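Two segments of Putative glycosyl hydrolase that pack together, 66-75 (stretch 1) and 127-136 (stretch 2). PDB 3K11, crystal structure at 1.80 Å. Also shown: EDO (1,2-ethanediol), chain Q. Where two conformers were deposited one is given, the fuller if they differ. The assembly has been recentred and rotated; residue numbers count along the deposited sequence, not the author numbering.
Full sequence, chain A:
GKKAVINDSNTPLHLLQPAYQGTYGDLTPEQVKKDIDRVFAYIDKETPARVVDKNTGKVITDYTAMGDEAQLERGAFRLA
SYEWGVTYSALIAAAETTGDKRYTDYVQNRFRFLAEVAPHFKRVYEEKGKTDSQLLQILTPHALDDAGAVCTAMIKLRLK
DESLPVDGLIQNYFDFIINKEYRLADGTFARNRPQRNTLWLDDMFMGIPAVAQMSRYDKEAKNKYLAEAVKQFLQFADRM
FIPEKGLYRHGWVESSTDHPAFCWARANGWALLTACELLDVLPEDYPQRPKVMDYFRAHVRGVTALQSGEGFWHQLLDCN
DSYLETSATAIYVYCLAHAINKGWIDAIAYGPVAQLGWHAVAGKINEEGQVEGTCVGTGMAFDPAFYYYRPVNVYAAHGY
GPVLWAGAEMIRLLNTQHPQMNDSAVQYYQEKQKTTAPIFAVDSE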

# COMPACT_ATOMS: atom_id res chain seq x y z
N MSE A 66 6.03 53.34 -26.49
CA MSE A 66 6.88 52.68 -25.53
C MSE A 66 8.04 51.91 -26.15
O MSE A 66 8.06 51.62 -27.35
CB MSE A 66 6.06 51.74 -24.68
CG MSE A 66 5.58 50.53 -25.43
SE MSE A 66 4.29 49.60 -24.40
CE MSE A 66 3.61 50.96 -23.48
N GLY A 67 8.99 51.56 -25.28
CA GLY A 67 10.21 50.84 -25.64
C GLY A 67 10.46 49.66 -24.74
O GLY A 67 9.51 49.09 -24.18
N ASP A 68 11.74 49.28 -24.58
CA ASP A 68 12.09 48.07 -23.82
C ASP A 68 12.00 48.25 -22.29
O ASP A 68 12.30 47.34 -21.55
CB ASP A 68 13.46 47.49 -24.27
CG ASP A 68 14.64 48.46 -24.03
OD1 ASP A 68 14.56 49.30 -23.12
OD2 ASP A 68 15.64 48.36 -24.78
N GLU A 69 11.56 49.41 -21.83
CA GLU A 69 11.27 49.63 -20.41
C GLU A 69 9.90 49.05 -20.03
O GLU A 69 9.65 48.86 -18.85
CB GLU A 69 11.29 51.13 -20.05
CG GLU A 69 10.08 52.01 -20.53
CD GLU A 69 10.00 52.22 -22.03
OE1 GLU A 69 11.07 52.07 -22.69
OE2 GLU A 69 8.88 52.53 -22.55
N ALA A 70 9.02 48.83 -21.01
CA ALA A 70 7.64 48.41 -20.73
C ALA A 70 7.56 46.93 -20.38
O ALA A 70 8.26 46.09 -21.00
CB ALA A 70 6.74 48.71 -21.94
N GLN A 71 6.73 46.59 -19.37
CA GLN A 71 6.45 45.23 -19.04
C GLN A 71 5.03 45.13 -18.52
O GLN A 71 4.46 46.13 -18.07
CB GLN A 71 7.42 44.70 -18.00
CG GLN A 71 7.29 45.40 -16.66
CD GLN A 71 8.13 44.78 -15.57
OE1 GLN A 71 9.04 43.98 -15.83
NE2 GLN A 71 7.80 45.13 -14.33
N LEU A 72 4.48 43.94 -18.52
CA LEU A 72 3.20 43.72 -17.86
C LEU A 72 3.46 43.90 -16.36
O LEU A 72 4.47 43.43 -15.83
CB LEU A 72 2.70 42.31 -18.15
CG LEU A 72 2.46 41.93 -19.62
CD1 LEU A 72 1.90 40.56 -19.71
CD2 LEU A 72 1.54 42.99 -20.28
N GLU A 73 2.56 44.59 -15.68
CA GLU A 73 2.69 44.79 -14.23
C GLU A 73 2.75 43.43 -13.54
O GLU A 73 1.93 42.53 -13.83
CB GLU A 73 1.49 45.60 -13.71
CG GLU A 73 1.60 45.83 -12.21
CD GLU A 73 0.49 46.64 -11.65
OE1 GLU A 73 -0.48 46.91 -12.36
OE2 GLU A 73 0.58 46.96 -10.44
N ARG A 74 3.69 43.25 -12.62
CA ARG A 74 3.85 41.97 -12.01
C ARG A 74 2.95 41.84 -10.78
O ARG A 74 3.19 42.50 -9.78
CB ARG A 74 5.30 41.76 -11.61
CG ARG A 74 6.31 41.93 -12.72
CD ARG A 74 6.09 40.97 -13.76
NE ARG A 74 7.23 40.75 -14.66
CZ ARG A 74 7.22 40.88 -15.99
NH1 ARG A 74 6.19 41.40 -16.64
NH2 ARG A 74 8.28 40.50 -16.67
N GLY A 75 1.91 41.05 -10.88
CA GLY A 75 1.11 40.65 -9.72
C GLY A 75 1.65 39.31 -9.27
O GLY A 75 2.71 38.91 -9.71
N GLU A 127 12.15 46.28 -33.00
CA GLU A 127 13.01 47.45 -33.02
C GLU A 127 14.18 47.38 -32.07
O GLU A 127 15.26 47.84 -32.42
CB GLU A 127 12.21 48.70 -32.69
CG GLU A 127 11.16 48.99 -33.74
CD GLU A 127 10.40 50.26 -33.44
OE1 GLU A 127 10.65 50.86 -32.36
OE2 GLU A 127 9.55 50.63 -34.30
N LYS A 128 13.98 46.86 -30.86
CA LYS A 128 15.02 46.94 -29.83
C LYS A 128 15.78 45.65 -29.61
O LYS A 128 16.81 45.65 -28.94
CB LYS A 128 14.41 47.39 -28.49
CG LYS A 128 13.68 48.71 -28.56
CD LYS A 128 14.63 49.87 -28.81
CE LYS A 128 13.92 51.07 -29.41
NZ LYS A 128 12.74 51.51 -28.60
N GLY A 129 15.27 44.55 -30.14
CA GLY A 129 15.90 43.26 -29.97
C GLY A 129 15.60 42.60 -28.63
O GLY A 129 16.09 41.51 -28.36
N LYS A 130 14.80 43.26 -27.79
CA LYS A 130 14.47 42.71 -26.50
C LYS A 130 13.16 43.29 -26.02
O LYS A 130 12.80 44.42 -26.39
CB LYS A 130 15.61 42.96 -25.48
CG LYS A 130 16.01 44.39 -25.28
CD LYS A 130 17.24 44.57 -24.36
N THR A 131 12.43 42.49 -25.22
CA THR A 131 11.21 42.95 -24.58
C THR A 131 10.90 42.11 -23.34
O THR A 131 11.70 41.27 -22.92
CB THR A 131 10.00 42.97 -25.57
OG1 THR A 131 8.94 43.76 -25.02
CG2 THR A 131 9.50 41.63 -25.87
N ASP A 132 9.74 42.37 -22.75
CA ASP A 132 9.26 41.60 -21.58
C ASP A 132 9.28 40.11 -21.90
O ASP A 132 8.65 39.64 -22.84
CB ASP A 132 7.84 42.08 -21.28
CG ASP A 132 7.26 41.51 -20.01
OD1 ASP A 132 7.83 40.57 -19.42
OD2 ASP A 132 6.18 42.00 -19.62
N SER A 133 10.01 39.35 -21.11
CA SER A 133 10.03 37.90 -21.28
C SER A 133 8.63 37.27 -21.28
O SER A 133 8.41 36.22 -21.89
CB SER A 133 10.87 37.27 -20.19
OG SER A 133 10.27 37.54 -18.93
N GLN A 134 7.66 37.89 -20.60
CA GLN A 134 6.30 37.34 -20.60
C GLN A 134 5.68 37.47 -21.98
O GLN A 134 4.86 36.65 -22.40
CB GLN A 134 5.42 38.04 -19.54
CG GLN A 134 5.84 37.71 -18.11
CD GLN A 134 4.80 38.12 -17.06
OE1 GLN A 134 3.63 38.30 -17.38
NE2 GLN A 134 5.24 38.24 -15.80
N LEU A 135 6.07 38.51 -22.69
CA LEU A 135 5.57 38.69 -24.04
C LEU A 135 6.25 37.77 -25.03
O LEU A 135 5.65 37.37 -26.04
CB LEU A 135 5.62 40.17 -24.47
CG LEU A 135 4.32 40.88 -24.17
CD1 LEU A 135 3.20 40.36 -25.09
CD2 LEU A 135 3.89 40.90 -22.68
N LEU A 136 7.50 37.42 -24.77
CA LEU A 136 8.16 36.47 -25.64
C LEU A 136 7.52 35.08 -25.57
O LEU A 136 7.55 34.31 -26.53
CB LEU A 136 9.68 36.42 -25.35
CG LEU A 136 10.41 37.72 -25.75
CD1 LEU A 136 11.85 37.57 -25.37
CD2 LEU A 136 10.27 38.08 -27.23
C1 EDO Q . 12.97 43.75 -20.63
O1 EDO Q . 12.39 44.62 -21.60
C2 EDO Q . 14.45 43.58 -20.92
O2 EDO Q . 14.60 42.57 -21.91
O HOH W 1 9.23 46.15 -23.54

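Residues 127-136 run from the end of one helix, through a loop, into the start of another, and lie against a turn and short strand in residues 66-75; the contact buries 482 Å². The CA atoms of Asp 68 and Thr 131 lie 5.3 Å apart and those of Gln 71 and Asp 132 5.2 Å, so the pairs follow the same order along both chains. Lys 128, in the last helical turn, reaches the type I turn Gly 67 to Ala 70, its NZ 4.0 Å from Gly 67 CA. Gly 129 then leaves the helix with positive phi, a conformation that favours glycine. At Lys 130, modelled only to CD, the carbonyl O packs 3.8 Å from Asp 68 CB and finds no polar partner. Thr 131 is joined to the turn through a water, which accepts from Thr 131 OG1 (2.8 Å) and donates to Gly 67 O (3.0 Å) and Ala 70 O (2.7 Å). Nearby, ethanediol O1 donates to Asp 68 O (2.7 Å), while its O2 makes a weak bond to Thr 131 O (3.3 Å).

Asp 132 is the hub. Its OD2 accepts from the strand amide Leu 72 N (2.8 Å) and from Arg 74 NH1 (3.0 Å); its OD1 accepts from Arg 74 NH2 (2.8 Å), completing a two-pronged salt bridge, and caps the second helix by accepting from Gln 134 N (2.9 Å). Arg 74 NH1 also donates to Leu 72 O (2.8 Å). Gln 134 covers one guanidinium face, with NE2 3.3 Å from Arg 74 CZ; NE2 and the arginine nitrogens are all donors, so this is packing without a hydrogen bond. Leu 135 closes the contact, its CD2 meeting Leu 72 CG at 3.5 Å in an apolar pairing.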